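Local coordinates for tyrocidine synthetase 3 (PDB 2JGP), which works in nonribosomal synthesis of the antibiotic tyrocidine, this bidomain forming peptide bonds, with its carrier domain probably holding the growing peptide, at residues Q192-E197 and F217-H222; G29-F34 and T69-A74. All blocks are in the same frame, centred on the assembly; numbering follows the deposited sequence.

Interaction 1: Q192-E197 and F217-H222; sequences QPFDLE and FTDMHH
Asp219 OD2 is held by two groups: water 1, which donates to it and accepts from Gln192 N (2.9 Å from the water oxygen), and the side-chain amide of Asn120. The water thus bridges a gap of 4.2 Å between Gln192 N and Asp219 OD2. Asp219 is the last residue but one of strand 213-220 of the condensation domain, just ahead of its HHxxxDG signature, of which His221 is the first histidine; this two-lobed fold is related to chloramphenicol acetyltransferase. The other oxygen, OD1, accepts from Met121 N and weakly from Met220 N, so both ends of the buried carboxylate are satisfied, as suits an aspartate whose short side chain must collect several N-H groups.

Phe194 fills the middle of the contact. Its CG lies anti to the carbonyl carbon (chi1 -74°), and the ring reaches over the strand end: His221 N sits over one face, offset toward the rim, 3.9 Å from CE1, while Asp219 O lies at the ring edge, 3.8 Å from CZ. Met220 CA comes obliquely to CZ at 3.7 Å. The flat phenylalanine ring can thus lie beside the Asp219-His221 backbone, while its pi system also takes a cation-pi contact from Arg203.

At the far end Leu196 covers His221. Its CD1 stands 3.6 Å from the ring centroid, only 5° off the normal, a CH-pi contact in which the leucine crosses the histidine at about a right angle. The imidazole edge is fixed from outside: ND1 pairs with Ser223 OG and NE2 with Asp110 OD2. These two bonds set the rotation of the ring beneath the methyl. Phe194 touches the same imidazole at its edge, where CD1 lies 4.1 Å from His221 CD2.

Interaction 2: G29-F34 and T69-A74; sequences GALDDF and TIQELA
The flat carboxamide of Gln71 has Leu31 CD2 set to one side of its plane, 3.4 Å from NE2, while OE1 is bound by Arg8 NH2. Gln71 CG takes the crowded position between the backbone N and the carbonyl carbon (chi1 64°), and the chain extends beyond it toward the leucine, its aliphatic part passing Ala30 O. The contact joins a type I beta turn, Gly29 to Asp32, to the N-terminus of helix 70-79 in the peptidyl carrier domain, a small helical bundle.

Main-chain groups do much of the joining. Gln71 N, one of the first N-H groups of the helix, donates to Ala30 O at 3.0 Å, on a carbonyl lone pair. Ile70 N reaches Asp32 O more weakly, and Thr69 CA makes a C-H...O contact of 3.2 Å with Asp32 O. The turn is closed by Asp32 N to Gly29 O; in addition Asp32 OD2 accepts from Gly29 N at 2.6 Å, on its anti lone pair, and forms a salt bridge with Arg1.

Threonine suits the N-cap at position 69, since its OG1 accepts weakly from Glu72 N and donates to Glu72 OE2. The other branch, Thr69 CG2, packs 4.0 Å from Asp33 CB.

The two contacts belong to different domains: interaction 2 lies in the carrier domain, interaction 1 in the condensation domain, on opposite sides of the chain's centre. Their centres are 45 Å apart, and their nearest atoms about 28 Å, so neither touches the other. Interaction 1 packs the loop 192-197 against the start of the signature motif associated with the condensation active site, whereas interaction 2 sits in the domain that, by its family, is expected to carry the phosphopantetheine arm. Gln396 and Asp400 of the condensation domain bind a sodium ion; from this ion to residue Gly29 of interaction 2 is about 11 Å. Both contacts pair an irregular loop with one end of a regular element.

Interaction 1: Q192-E197 and F217-H222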
loop_
_atom_site.group_PDB
_atom_site.type_symbol
_atom_site.label_atom_id
_atom_site.label_comp_id
_atom_site.label_asym_id
_atom_site.label_seq_id
_atom_site.Cartn_x
_atom_site.Cartn_y
_atom_site.Cartn_z
ATOM N N GLN A 192 -12.237 21.317 0.960
ATOM C CA GLN A 192 -11.571 22.519 1.450
ATOM C C GLN A 192 -10.445 22.113 2.382
ATOM O O GLN A 192 -10.475 21.013 2.941
ATOM C CB GLN A 192 -12.568 23.393 2.216
ATOM C CG GLN A 192 -13.637 24.059 1.358
ATOM C CD GLN A 192 -13.090 25.186 0.509
ATOM O OE1 GLN A 192 -12.198 25.935 0.933
ATOM N NE2 GLN A 192 -13.641 25.331 -0.695
ATOM N N PRO A 193 -9.449 22.997 2.551
ATOM C CA PRO A 193 -8.318 22.677 3.405
ATOM C C PRO A 193 -8.698 22.509 4.879
ATOM O O PRO A 193 -9.743 22.994 5.331
ATOM C CB PRO A 193 -7.356 23.857 3.201
ATOM C CG PRO A 193 -8.153 24.932 2.596
ATOM C CD PRO A 193 -9.323 24.324 1.925
ATOM N N PHE A 194 -7.846 21.797 5.597
ATOM C CA PHE A 194 -8.011 21.574 7.021
ATOM C C PHE A 194 -6.963 22.381 7.758
ATOM O O PHE A 194 -5.807 22.447 7.324
ATOM C CB PHE A 194 -7.808 20.095 7.353
ATOM C CG PHE A 194 -8.944 19.213 6.936
ATOM C CD1 PHE A 194 -8.971 18.644 5.672
ATOM C CD2 PHE A 194 -9.992 18.958 7.804
ATOM C CE1 PHE A 194 -10.023 17.834 5.286
ATOM C CE2 PHE A 194 -11.044 18.144 7.429
ATOM C CZ PHE A 194 -11.059 17.580 6.168
ATOM N N ASP A 195 -7.364 22.980 8.872
ATOM C CA ASP A 195 -6.422 23.527 9.831
ATOM C C ASP A 195 -5.899 22.364 10.660
ATOM O O ASP A 195 -6.650 21.747 11.420
ATOM C CB ASP A 195 -7.102 24.559 10.733
ATOM C CG ASP A 195 -6.133 25.237 11.685
ATOM O OD1 ASP A 195 -5.051 24.680 11.970
ATOM O OD2 ASP A 195 -6.456 26.334 12.158
ATOM N N LEU A 196 -4.614 22.058 10.503
ATOM C CA LEU A 196 -4.020 20.886 11.142
ATOM C C LEU A 196 -3.930 20.993 12.672
ATOM O O LEU A 196 -3.675 19.984 13.345
ATOM C CB LEU A 196 -2.639 20.599 10.537
ATOM C CG LEU A 196 -2.514 19.492 9.483
ATOM C CD1 LEU A 196 -3.812 19.166 8.723
ATOM C CD2 LEU A 196 -1.347 19.775 8.528
ATOM N N GLU A 197 -4.130 22.202 13.200
ATOM C CA GLU A 197 -4.130 22.457 14.648
ATOM C C GLU A 197 -5.459 22.130 15.326
ATOM O O GLU A 197 -5.562 22.233 16.548
ATOM C CB GLU A 197 -3.817 23.930 14.934
ATOM C CG GLU A 197 -2.421 24.352 14.604
ATOM C CD GLU A 197 -2.082 25.688 15.224
ATOM O OE1 GLU A 197 -0.996 25.790 15.821
ATOM O OE2 GLU A 197 -2.909 26.623 15.129
ATOM N N PHE A 217 -21.512 13.386 2.056
ATOM C CA PHE A 217 -20.176 13.860 1.726
ATOM C C PHE A 217 -19.286 13.763 2.956
ATOM O O PHE A 217 -19.625 14.299 4.009
ATOM C CB PHE A 217 -20.227 15.308 1.232
ATOM C CG PHE A 217 -18.874 15.942 1.107
ATOM C CD1 PHE A 217 -18.139 15.809 -0.061
ATOM C CD2 PHE A 217 -18.326 16.665 2.168
ATOM C CE1 PHE A 217 -16.871 16.383 -0.173
ATOM C CE2 PHE A 217 -17.065 17.243 2.057
ATOM C CZ PHE A 217 -16.338 17.099 0.887
ATOM N N THR A 218 -18.145 13.095 2.813
ATOM C CA THR A 218 -17.184 12.952 3.900
ATOM C C THR A 218 -15.803 13.352 3.394
ATOM O O THR A 218 -15.436 13.040 2.262
ATOM C CB THR A 218 -17.153 11.506 4.438
ATOM O OG1 THR A 218 -18.470 11.116 4.863
ATOM C CG2 THR A 218 -16.183 11.382 5.612
ATOM N N ASP A 219 -15.050 14.069 4.220
ATOM C CA ASP A 219 -13.682 14.446 3.872
ATOM C C ASP A 219 -12.827 14.364 5.124
ATOM O O ASP A 219 -13.316 14.574 6.235
ATOM C CB ASP A 219 -13.640 15.852 3.278
ATOM C CG ASP A 219 -12.349 16.144 2.518
ATOM O OD1 ASP A 219 -11.427 15.297 2.495
ATOM O OD2 ASP A 219 -12.270 17.235 1.921
ATOM N N MET A 220 -11.556 14.032 4.935
ATOM C CA MET A 220 -10.620 13.955 6.042
ATOM C C MET A 220 -9.235 14.187 5.497
ATOM O O MET A 220 -9.020 14.102 4.280
ATOM C CB MET A 220 -10.717 12.600 6.766
ATOM C CG MET A 220 -10.268 11.387 5.961
ATOM S SD MET A 220 -10.813 9.803 6.666
ATOM C CE MET A 220 -12.491 9.711 6.032
ATOM N N HIS A 221 -8.305 14.505 6.391
ATOM C CA HIS A 221 -6.961 14.839 5.980
ATOM C C HIS A 221 -6.097 13.579 5.947
ATOM O O HIS A 221 -6.185 12.740 6.836
ATOM C CB HIS A 221 -6.357 15.882 6.911
ATOM C CG HIS A 221 -5.130 16.526 6.354
ATOM N ND1 HIS A 221 -3.870 15.998 6.535
ATOM C CD2 HIS A 221 -4.971 17.627 5.583
ATOM C CE1 HIS A 221 -2.985 16.758 5.919
ATOM N NE2 HIS A 221 -3.626 17.754 5.334
ATOM N N HIS A 222 -5.261 13.460 4.918
ATOM C CA HIS A 222 -4.493 12.230 4.694
ATOM C C HIS A 222 -3.454 11.942 5.788
ATOM O O HIS A 222 -2.939 10.824 5.865
ATOM C CB HIS A 222 -3.805 12.252 3.319
ATOM C CG HIS A 222 -3.713 10.902 2.671
ATOM N ND1 HIS A 222 -3.317 9.775 3.359
ATOM C CD2 HIS A 222 -3.983 10.496 1.407
ATOM C CE1 HIS A 222 -3.326 8.737 2.542
ATOM N NE2 HIS A 222 -3.738 9.143 1.354
HETATM O O HOH W 1 -13.395 19.312 2.770
#

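Interaction 2: G29-F34 and T69-A74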
loop_
_atom_site.group_PDB
_atom_site.type_symbol
_atom_site.label_atom_id
_atom_site.label_comp_id
_atom_site.label_asym_id
_atom_site.label_seq_id
_atom_site.Cartn_x
_atom_site.Cartn_y
_atom_site.Cartn_z
ATOM N N GLY A 29 9.750 -22.686 1.955
ATOM C CA GLY A 29 8.369 -22.244 2.084
ATOM C C GLY A 29 7.842 -22.374 3.501
ATOM O O GLY A 29 8.538 -22.860 4.399
ATOM N N ALA A 30 6.587 -21.969 3.680
ATOM C CA ALA A 30 5.970 -21.866 5.003
ATOM C C ALA A 30 5.865 -23.196 5.769
ATOM O O ALA A 30 5.862 -23.203 7.004
ATOM C CB ALA A 30 4.591 -21.215 4.885
ATOM N N LEU A 31 5.763 -24.310 5.046
ATOM C CA LEU A 31 5.619 -25.625 5.675
ATOM C C LEU A 31 6.948 -26.355 5.868
ATOM O O LEU A 31 6.975 -27.437 6.453
ATOM C CB LEU A 31 4.674 -26.514 4.850
ATOM C CG LEU A 31 3.265 -25.964 4.599
ATOM C CD1 LEU A 31 2.446 -26.927 3.747
ATOM C CD2 LEU A 31 2.558 -25.669 5.916
ATOM N N ASP A 32 8.046 -25.785 5.376
ATOM C CA ASP A 32 9.337 -26.477 5.454
ATOM C C ASP A 32 9.826 -26.582 6.899
ATOM O O ASP A 32 9.676 -25.648 7.677
ATOM C CB ASP A 32 10.385 -25.791 4.573
ATOM C CG ASP A 32 10.240 -26.160 3.097
ATOM O OD1 ASP A 32 10.152 -27.366 2.774
ATOM O OD2 ASP A 32 10.232 -25.245 2.254
ATOM N N ASP A 33 10.388 -27.741 7.237
ATOM C CA ASP A 33 10.906 -28.023 8.576
ATOM C C ASP A 33 12.432 -27.985 8.513
ATOM O O ASP A 33 13.043 -28.658 7.674
ATOM C CB ASP A 33 10.401 -29.390 9.058
ATOM C CG ASP A 33 10.960 -29.790 10.422
ATOM O OD1 ASP A 33 12.182 -30.018 10.539
ATOM O OD2 ASP A 33 10.168 -29.900 11.381
ATOM N N PHE A 34 13.034 -27.195 9.402
ATOM C CA PHE A 34 14.482 -26.941 9.399
ATOM C C PHE A 34 15.313 -28.223 9.430
ATOM O O PHE A 34 16.325 -28.343 8.736
ATOM C CB PHE A 34 14.863 -26.064 10.600
ATOM C CG PHE A 34 16.301 -25.637 10.596
ATOM C CD1 PHE A 34 16.726 -24.609 9.769
ATOM C CD2 PHE A 34 17.233 -26.279 11.402
ATOM C CE1 PHE A 34 18.055 -24.218 9.749
ATOM C CE2 PHE A 34 18.567 -25.894 11.388
ATOM C CZ PHE A 34 18.977 -24.861 10.560
ATOM N N THR A 69 9.106 -25.261 11.926
ATOM C CA THR A 69 8.682 -24.873 10.587
ATOM C C THR A 69 8.610 -23.355 10.465
ATOM O O THR A 69 8.418 -22.650 11.457
ATOM C CB THR A 69 7.312 -25.486 10.222
ATOM O OG1 THR A 69 6.314 -25.003 11.124
ATOM C CG2 THR A 69 7.362 -27.011 10.266
ATOM N N ILE A 70 8.773 -22.859 9.241
ATOM C CA ILE A 70 8.730 -21.426 8.973
ATOM C C ILE A 70 7.457 -20.779 9.533
ATOM O O ILE A 70 7.520 -19.722 10.163
ATOM C CB ILE A 70 8.814 -21.129 7.454
ATOM C CG1 ILE A 70 10.210 -21.441 6.909
ATOM C CG2 ILE A 70 8.460 -19.674 7.164
ATOM C CD1 ILE A 70 11.306 -20.523 7.433
ATOM N N GLN A 71 6.302 -21.402 9.304
ATOM C CA GLN A 71 5.043 -20.779 9.736
ATOM C C GLN A 71 4.932 -20.708 11.255
ATOM O O GLN A 71 4.448 -19.718 11.793
ATOM C CB GLN A 71 3.817 -21.460 9.115
ATOM C CG GLN A 71 3.600 -22.906 9.503
ATOM C CD GLN A 71 2.385 -23.513 8.818
ATOM O OE1 GLN A 71 1.731 -22.869 8.004
ATOM N NE2 GLN A 71 2.090 -24.765 9.140
ATOM N N GLU A 72 5.396 -21.740 11.948
ATOM C CA GLU A 72 5.339 -21.738 13.409
ATOM C C GLU A 72 6.284 -20.709 14.007
ATOM O O GLU A 72 5.929 -20.020 14.964
ATOM C CB GLU A 72 5.698 -23.103 13.968
ATOM C CG GLU A 72 4.685 -24.185 13.694
ATOM C CD GLU A 72 5.193 -25.537 14.146
ATOM O OE1 GLU A 72 4.726 -26.006 15.193
ATOM O OE2 GLU A 72 6.083 -26.106 13.475
ATOM N N LEU A 73 7.493 -20.633 13.460
ATOM C CA LEU A 73 8.525 -19.744 13.993
ATOM C C LEU A 73 8.191 -18.288 13.692
ATOM O O LEU A 73 8.402 -17.417 14.531
ATOM C CB LEU A 73 9.894 -20.121 13.420
ATOM C CG LEU A 73 11.145 -19.522 14.078
ATOM C CD1 LEU A 73 11.234 -19.890 15.555
ATOM C CD2 LEU A 73 12.379 -20.008 13.345
ATOM N N ALA A 74 7.654 -18.022 12.502
ATOM C CA ALA A 74 7.150 -16.678 12.173
ATOM C C ALA A 74 6.030 -16.242 13.117
ATOM O O ALA A 74 6.021 -15.105 13.586
ATOM C CB ALA A 74 6.668 -16.621 10.728
#